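Local coordinates for uncharacterized protein (Deinococcus radiodurans, PDB 3GG7), which is uncharacterised but binds manganese and, as a member of the TatD-type family of metal-dependent hydrolases, probably cleaves ester bonds, at residues I183-E194 and V212-W223. Numbering follows the deposited sequence.
Sequences IRSMPRDRVLTE and VKSVVEGLSKIW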
ATOM      1  N   ILE A 183      -7.282  11.196  -9.099  1.00 28.04           N
ATOM      2  CA  ILE A 183      -8.442  10.403  -8.646  1.00 28.49           C
ATOM      3  C   ILE A 183      -9.573  10.375  -9.682  1.00 29.18           C
ATOM      4  O   ILE A 183     -10.149   9.325  -9.947  1.00 29.66           O
ATOM      5  CB  ILE A 183      -8.934  10.911  -7.265  1.00 28.01           C
ATOM      6  CG1 ILE A 183      -7.883  10.596  -6.172  1.00 28.85           C
ATOM      7  CG2 ILE A 183     -10.315  10.309  -6.916  1.00 27.72           C
ATOM      8  CD1 ILE A 183      -8.132  11.276  -4.820  1.00 28.70           C
ATOM      9  N   ARG A 184      -9.847  11.517 -10.322  1.00 31.06           N
ATOM     10  CA  ARG A 184     -10.890  11.556 -11.358  1.00 31.95           C
ATOM     11  C   ARG A 184     -10.643  10.625 -12.561  1.00 32.21           C
ATOM     12  O   ARG A 184     -11.602  10.159 -13.196  1.00 32.94           O
ATOM     13  CB  ARG A 184     -11.139  12.989 -11.839  1.00 32.19           C
ATOM     14  CG  ARG A 184     -11.793  13.844 -10.793  1.00 33.99           C
ATOM     15  CD  ARG A 184     -12.263  15.160 -11.355  1.00 37.20           C
ATOM     16  NE  ARG A 184     -12.218  16.168 -10.301  1.00 41.51           N
ATOM     17  CZ  ARG A 184     -11.205  17.000 -10.085  1.00 43.22           C
ATOM     18  NH1 ARG A 184     -10.129  17.011 -10.871  1.00 45.62           N
ATOM     19  NH2 ARG A 184     -11.283  17.853  -9.080  1.00 45.43           N
ATOM     20  N   SER A 185      -9.376  10.326 -12.863  1.00 31.76           N
ATOM     21  CA  SER A 185      -9.039   9.375 -13.928  1.00 31.52           C
ATOM     22  C   SER A 185      -9.088   7.881 -13.537  1.00 30.02           C
ATOM     23  O   SER A 185      -9.066   6.991 -14.404  1.00 30.28           O
ATOM     24  CB  SER A 185      -7.674   9.725 -14.518  1.00 32.13           C
ATOM     25  OG  SER A 185      -7.773  10.970 -15.181  1.00 37.21           O
ATOM     26  N   MET A 186      -9.207   7.613 -12.241  1.00 28.74           N
ATOM     27  CA  MET A 186      -9.196   6.247 -11.737  1.00 27.91           C
ATOM     28  C   MET A 186     -10.591   5.630 -11.825  1.00 27.31           C
ATOM     29  O   MET A 186     -11.573   6.277 -11.446  1.00 28.80           O
ATOM     30  CB  MET A 186      -8.750   6.245 -10.259  1.00 26.61           C
ATOM     31  CG  MET A 186      -7.330   6.723  -9.998  1.00 25.57           C
ATOM     32  SD  MET A 186      -6.940   6.793  -8.200  1.00 18.96           S
ATOM     33  CE  MET A 186      -5.302   7.475  -8.244  1.00 28.96           C
ATOM     34  N   PRO A 187     -10.689   4.373 -12.306  1.00 27.00           N
ATOM     35  CA  PRO A 187     -11.968   3.687 -12.211  1.00 26.27           C
ATOM     36  C   PRO A 187     -12.355   3.534 -10.740  1.00 26.43           C
ATOM     37  O   PRO A 187     -11.518   3.129  -9.909  1.00 25.55           O
ATOM     38  CB  PRO A 187     -11.720   2.330 -12.882  1.00 26.94           C
ATOM     39  CG  PRO A 187     -10.278   2.269 -13.143  1.00 27.85           C
ATOM     40  CD  PRO A 187      -9.645   3.545 -12.926  1.00 27.36           C
ATOM     41  N   ARG A 188     -13.600   3.860 -10.407  1.00 25.38           N
ATOM     42  CA  ARG A 188     -14.015   3.857  -9.003  1.00 25.80           C
ATOM     43  C   ARG A 188     -13.981   2.475  -8.402  1.00 25.07           C
ATOM     44  O   ARG A 188     -13.854   2.363  -7.180  1.00 25.85           O
ATOM     45  CB  ARG A 188     -15.414   4.461  -8.823  1.00 25.81           C
ATOM     46  CG  ARG A 188     -15.450   5.932  -9.134  1.00 28.35           C
ATOM     47  CD  ARG A 188     -16.784   6.547  -8.803  1.00 29.68           C
ATOM     48  NE  ARG A 188     -16.857   7.941  -9.233  1.00 31.71           N
ATOM     49  CZ  ARG A 188     -17.954   8.689  -9.140  1.00 32.97           C
ATOM     50  NH1 ARG A 188     -19.086   8.183  -8.647  1.00 34.73           N
ATOM     51  NH2 ARG A 188     -17.917   9.955  -9.535  1.00 33.34           N
ATOM     52  N   ASP A 189     -14.098   1.438  -9.231  1.00 24.59           N
ATOM     53  CA  ASP A 189     -14.064   0.047  -8.758  1.00 24.85           C
ATOM     54  C   ASP A 189     -12.641  -0.475  -8.480  1.00 24.25           C
ATOM     55  O   ASP A 189     -12.478  -1.652  -8.150  1.00 24.72           O
ATOM     56  CB  ASP A 189     -14.884  -0.907  -9.672  1.00 25.09           C
ATOM     57  CG  ASP A 189     -14.426  -0.930 -11.108  1.00 27.59           C
ATOM     58  OD1 ASP A 189     -13.400  -0.306 -11.447  1.00 27.16           O
ATOM     59  OD2 ASP A 189     -15.101  -1.627 -11.918  1.00 31.46           O
ATOM     60  N   ARG A 190     -11.642   0.408  -8.590  1.00 24.44           N
ATOM     61  CA  ARG A 190     -10.251   0.050  -8.244  1.00 24.25           C
ATOM     62  C   ARG A 190      -9.620   1.018  -7.240  1.00 23.96           C
ATOM     63  O   ARG A 190      -8.386   1.038  -7.077  1.00 23.77           O
ATOM     64  CB  ARG A 190      -9.406  -0.021  -9.510  1.00 24.71           C
ATOM     65  CG  ARG A 190      -9.676  -1.288 -10.346  1.00 28.24           C
ATOM     66  CD  ARG A 190      -8.613  -1.511 -11.416  1.00 33.78           C
ATOM     67  NE  ARG A 190      -9.083  -1.141 -12.738  1.00 36.42           N
ATOM     68  CZ  ARG A 190      -8.292  -0.949 -13.786  1.00 38.42           C
ATOM     69  NH1 ARG A 190      -6.962  -1.096 -13.685  1.00 34.69           N
ATOM     70  NH2 ARG A 190      -8.842  -0.620 -14.952  1.00 39.68           N
ATOM     71  N   VAL A 191     -10.452   1.783  -6.539  1.00 22.98           N
ATOM     72  CA  VAL A 191     -10.007   2.760  -5.553  1.00 22.70           C
ATOM     73  C   VAL A 191     -10.188   2.234  -4.126  1.00 22.59           C
ATOM     74  O   VAL A 191     -11.263   1.782  -3.741  1.00 22.55           O
ATOM     75  CB  VAL A 191     -10.696   4.110  -5.757  1.00 23.14           C
ATOM     76  CG1 VAL A 191     -10.294   5.124  -4.687  1.00 23.24           C
ATOM     77  CG2 VAL A 191     -10.294   4.643  -7.125  1.00 22.39           C
ATOM     78  N   LEU A 192      -9.086   2.263  -3.373  1.00 22.47           N
ATOM     79  CA  LEU A 192      -9.069   1.923  -1.950  1.00 21.17           C
ATOM     80  C   LEU A 192      -8.597   3.161  -1.216  1.00 21.76           C
ATOM     81  O   LEU A 192      -7.990   4.062  -1.800  1.00 21.88           O
ATOM     82  CB  LEU A 192      -8.081   0.758  -1.704  1.00 21.85           C
ATOM     83  CG  LEU A 192      -8.337  -0.492  -2.537  1.00 23.09           C
ATOM     84  CD1 LEU A 192      -7.203  -1.469  -2.374  1.00 22.46           C
ATOM     85  CD2 LEU A 192      -9.703  -1.131  -2.203  1.00 24.50           C
ATOM     86  N   THR A 193      -8.839   3.191   0.089  1.00 21.90           N
ATOM     87  CA  THR A 193      -8.434   4.297   0.943  1.00 21.01           C
ATOM     88  C   THR A 193      -7.256   3.857   1.831  1.00 20.99           C
ATOM     89  O   THR A 193      -7.190   2.709   2.207  1.00 21.22           O
ATOM     90  CB  THR A 193      -9.614   4.770   1.815  1.00 21.40           C
ATOM     91  OG1 THR A 193     -10.265   3.651   2.416  1.00 20.96           O
ATOM     92  CG2 THR A 193     -10.659   5.541   0.977  1.00 22.94           C
ATOM     93  N   GLU A 194      -6.374   4.789   2.176  1.00 19.96           N
ATOM     94  CA  GLU A 194      -5.216   4.523   3.065  1.00 20.21           C
ATOM     95  C   GLU A 194      -4.878   5.766   3.872  1.00 20.39           C
ATOM     96  O   GLU A 194      -5.380   6.852   3.559  1.00 20.31           O
ATOM     97  CB  GLU A 194      -3.979   4.128   2.243  1.00 19.79           C
ATOM     98  CG  GLU A 194      -3.402   5.260   1.361  1.00 19.65           C
ATOM     99  CD  GLU A 194      -2.004   4.943   0.792  1.00 20.54           C
ATOM    100  OE1 GLU A 194      -1.829   3.870   0.186  1.00 22.36           O
ATOM    101  OE2 GLU A 194      -1.083   5.764   1.000  1.00 23.87           O
ATOM    102  N   VAL A 212      -8.507   8.010   8.102  1.00 22.89           N
ATOM    103  CA  VAL A 212      -9.042   7.591   6.800  1.00 22.95           C
ATOM    104  C   VAL A 212     -10.482   8.074   6.599  1.00 24.53           C
ATOM    105  O   VAL A 212     -10.913   8.191   5.459  1.00 24.09           O
ATOM    106  CB  VAL A 212      -8.877   6.038   6.560  1.00 23.63           C
ATOM    107  CG1 VAL A 212      -9.955   5.228   7.238  1.00 22.78           C
ATOM    108  CG2 VAL A 212      -8.815   5.709   5.069  1.00 24.75           C
ATOM    109  N   LYS A 213     -11.208   8.358   7.688  1.00 24.84           N
ATOM    110  CA  LYS A 213     -12.520   9.030   7.576  1.00 26.19           C
ATOM    111  C   LYS A 213     -12.418  10.290   6.705  1.00 25.85           C
ATOM    112  O   LYS A 213     -13.324  10.568   5.909  1.00 25.85           O
ATOM    113  CB  LYS A 213     -13.071   9.387   8.964  1.00 26.12           C
ATOM    114  CG  LYS A 213     -14.557   9.754   8.928  1.00 28.89           C
ATOM    115  CD  LYS A 213     -15.173   9.802  10.314  1.00 32.35           C
ATOM    116  CE  LYS A 213     -16.620  10.279  10.239  1.00 35.04           C
ATOM    117  NZ  LYS A 213     -17.367  10.099  11.539  1.00 37.79           N
ATOM    118  N   SER A 214     -11.325  11.042   6.832  1.00 26.57           N
ATOM    119  CA  SER A 214     -11.137  12.242   5.998  1.00 27.45           C
ATOM    120  C   SER A 214     -10.906  11.945   4.522  1.00 27.22           C
ATOM    121  O   SER A 214     -11.269  12.745   3.662  1.00 27.24           O
ATOM    122  CB  SER A 214     -10.050  13.157   6.545  1.00 27.97           C
ATOM    123  OG  SER A 214      -8.764  12.597   6.449  1.00 31.16           O
ATOM    124  N   VAL A 215     -10.320  10.795   4.208  1.00 26.41           N
ATOM    125  CA  VAL A 215     -10.173  10.401   2.824  1.00 27.29           C
ATOM    126  C   VAL A 215     -11.544  10.072   2.246  1.00 27.07           C
ATOM    127  O   VAL A 215     -11.827  10.424   1.098  1.00 26.88           O
ATOM    128  CB  VAL A 215      -9.230   9.167   2.659  1.00 27.11           C
ATOM    129  CG1 VAL A 215      -9.015   8.865   1.181  1.00 27.45           C
ATOM    130  CG2 VAL A 215      -7.889   9.420   3.353  1.00 27.28           C
ATOM    131  N   VAL A 216     -12.385   9.389   3.018  1.00 27.33           N
ATOM    132  CA  VAL A 216     -13.727   9.026   2.556  1.00 28.09           C
ATOM    133  C   VAL A 216     -14.546  10.298   2.292  1.00 29.22           C
ATOM    134  O   VAL A 216     -15.239  10.425   1.256  1.00 28.61           O
ATOM    135  CB  VAL A 216     -14.445   8.130   3.585  1.00 28.26           C
ATOM    136  CG1 VAL A 216     -15.958   8.093   3.320  1.00 28.96           C
ATOM    137  CG2 VAL A 216     -13.840   6.723   3.551  1.00 27.36           C
ATOM    138  N   GLU A 217     -14.435  11.240   3.225  1.00 30.00           N
ATOM    139  CA  GLU A 217     -15.070  12.552   3.068  1.00 31.72           C
ATOM    140  C   GLU A 217     -14.528  13.254   1.827  1.00 31.61           C
ATOM    141  O   GLU A 217     -15.306  13.806   1.036  1.00 31.61           O
ATOM    142  CB  GLU A 217     -14.874  13.401   4.325  1.00 32.46           C
ATOM    143  CG  GLU A 217     -15.682  12.860   5.511  1.00 36.79           C
ATOM    144  CD  GLU A 217     -15.344  13.510   6.845  1.00 40.88           C
ATOM    145  OE1 GLU A 217     -14.319  14.224   6.932  1.00 44.25           O
ATOM    146  OE2 GLU A 217     -16.110  13.290   7.819  1.00 45.44           O
ATOM    147  N   GLY A 218     -13.211  13.208   1.627  1.00 31.36           N
ATOM    148  CA  GLY A 218     -12.592  13.780   0.418  1.00 31.06           C
ATOM    149  C   GLY A 218     -13.109  13.169  -0.880  1.00 31.12           C
ATOM    150  O   GLY A 218     -13.386  13.883  -1.861  1.00 31.81           O
ATOM    151  N   LEU A 219     -13.223  11.845  -0.908  1.00 30.64           N
ATOM    152  CA  LEU A 219     -13.760  11.143  -2.067  1.00 30.86           C
ATOM    153  C   LEU A 219     -15.245  11.451  -2.292  1.00 31.63           C
ATOM    154  O   LEU A 219     -15.704  11.485  -3.437  1.00 30.84           O
ATOM    155  CB  LEU A 219     -13.580   9.629  -1.917  1.00 30.28           C
ATOM    156  CG  LEU A 219     -12.179   9.070  -2.178  1.00 29.93           C
ATOM    157  CD1 LEU A 219     -12.144   7.549  -1.834  1.00 28.05           C
ATOM    158  CD2 LEU A 219     -11.745   9.322  -3.625  1.00 30.15           C
ATOM    159  N   SER A 220     -16.000  11.621  -1.212  1.00 32.49           N
ATOM    160  CA  SER A 220     -17.418  12.015  -1.308  1.00 32.87           C
ATOM    161  C   SER A 220     -17.540  13.306  -2.130  1.00 33.23           C
ATOM    162  O   SER A 220     -18.420  13.428  -2.991  1.00 33.66           O
ATOM    163  CB  SER A 220     -18.014  12.209   0.099  1.00 32.93           C
ATOM    164  OG  SER A 220     -19.339  12.722   0.055  1.00 35.54           O
ATOM    165  N   LYS A 221     -16.641  14.249  -1.875  1.00 33.48           N
ATOM    166  CA  LYS A 221     -16.646  15.542  -2.570  1.00 34.43           C
ATOM    167  C   LYS A 221     -16.221  15.413  -4.029  1.00 34.04           C
ATOM    168  O   LYS A 221     -16.851  15.991  -4.931  1.00 34.66           O
ATOM    169  CB  LYS A 221     -15.715  16.524  -1.862  1.00 34.80           C
ATOM    170  CG  LYS A 221     -16.151  16.945  -0.475  1.00 36.95           C
ATOM    171  CD  LYS A 221     -15.126  17.914   0.118  1.00 40.51           C
ATOM    172  CE  LYS A 221     -15.511  18.403   1.513  1.00 42.57           C
ATOM    173  NZ  LYS A 221     -15.170  19.850   1.726  1.00 44.33           N
ATOM    174  N   ILE A 222     -15.142  14.670  -4.267  1.00 33.36           N
ATOM    175  CA  ILE A 222     -14.621  14.484  -5.611  1.00 32.85           C
ATOM    176  C   ILE A 222     -15.582  13.684  -6.484  1.00 33.01           C
ATOM    177  O   ILE A 222     -15.817  14.047  -7.641  1.00 33.37           O
ATOM    178  CB  ILE A 222     -13.229  13.806  -5.590  1.00 33.10           C
ATOM    179  CG1 ILE A 222     -12.211  14.722  -4.918  1.00 32.54           C
ATOM    180  CG2 ILE A 222     -12.766  13.506  -6.995  1.00 32.38           C
ATOM    181  CD1 ILE A 222     -10.912  14.038  -4.530  1.00 31.22           C
ATOM    182  N   TRP A 223     -16.146  12.604  -5.942  1.00 32.17           N
ATOM    183  CA  TRP A 223     -17.068  11.760  -6.690  1.00 32.73           C
ATOM    184  C   TRP A 223     -18.487  12.329  -6.708  1.00 33.06           C
ATOM    185  O   TRP A 223     -19.318  11.903  -7.508  1.00 33.86           O
ATOM    186  CB  TRP A 223     -17.113  10.357  -6.090  1.00 32.92           C
ATOM    187  CG  TRP A 223     -15.877   9.512  -6.323  1.00 31.36           C
ATOM    188  CD1 TRP A 223     -14.821   9.773  -7.150  1.00 30.38           C
ATOM    189  CD2 TRP A 223     -15.608   8.240  -5.723  1.00 30.19           C
ATOM    190  NE1 TRP A 223     -13.903   8.743  -7.088  1.00 30.73           N
ATOM    191  CE2 TRP A 223     -14.371   7.792  -6.222  1.00 29.05           C
ATOM    192  CE3 TRP A 223     -16.294   7.444  -4.808  1.00 30.32           C
ATOM    193  CZ2 TRP A 223     -13.812   6.577  -5.837  1.00 28.73           C
ATOM    194  CZ3 TRP A 223     -15.730   6.232  -4.425  1.00 29.98           C
ATOM    195  CH2 TRP A 223     -14.509   5.811  -4.949  1.00 28.69           C
TER
HETATM  196  O   HOH W   1     -12.048   7.605  -8.928  1.00 32.94           O
HETATM  197  O   HOH W   2     -14.525  16.414  -8.797  1.00 45.64           O
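Arg188 lies along the Trp223 indole, the two side chains running antiparallel to one another. Its extended chain lays CD over the middle of one ring face, a CH-pi contact 3.7 Å from the centroid of the five-membered ring. Farther out the guanidinium stacks on the ring with the planes 18° apart; Arg188 CZ sits off-centre, a cation-pi contact, and a weak hydrogen bond joins Arg188 NH2 to Trp223 O (3.1 Å). Leu219 CD2 covers the opposite indole face toward its rim, and Val191 CB meets the edge near CZ2.

Two waters extend the polar part. One accepts from Trp223 NE1 (2.8 Å) and donates to the carbonyls of Ile183 and Met186, tying the indole to the last turn of helix 177-185 and the residue just after it; the other links Arg184 NE to Ile222 O. An alanine in place of Trp223 would probably leave the Arg188 side chain without its stacking surface and the first water without its N-H donor.

The rest of the contact is mostly apolar. Ile183 CG2, anti to its backbone N, touches Leu219 CD2 (3.7 Å), while its CD1 meets Ile222 CD1. Thr193 packs tightly, CB 3.5 Å from Val212 CG2, and turns CG2 to Val215 CG1 and Leu219 CD1; its OG1 is hydrogen-bonded to Ile4 O. The side chain of Glu194, about 6 Å from the manganese, is hydrogen-bonded to Ser168 and His148.

Helix 212-223 thus packs outside strand 191-193 of the TIM-type barrel, running roughly antiparallel to it (143°). The strand pairs with 166-169 and reaches strand 4-8 through backbone hydrogen bonding between Thr193 and Phe6, with helices 171-174 and 227-243 flanking the contact.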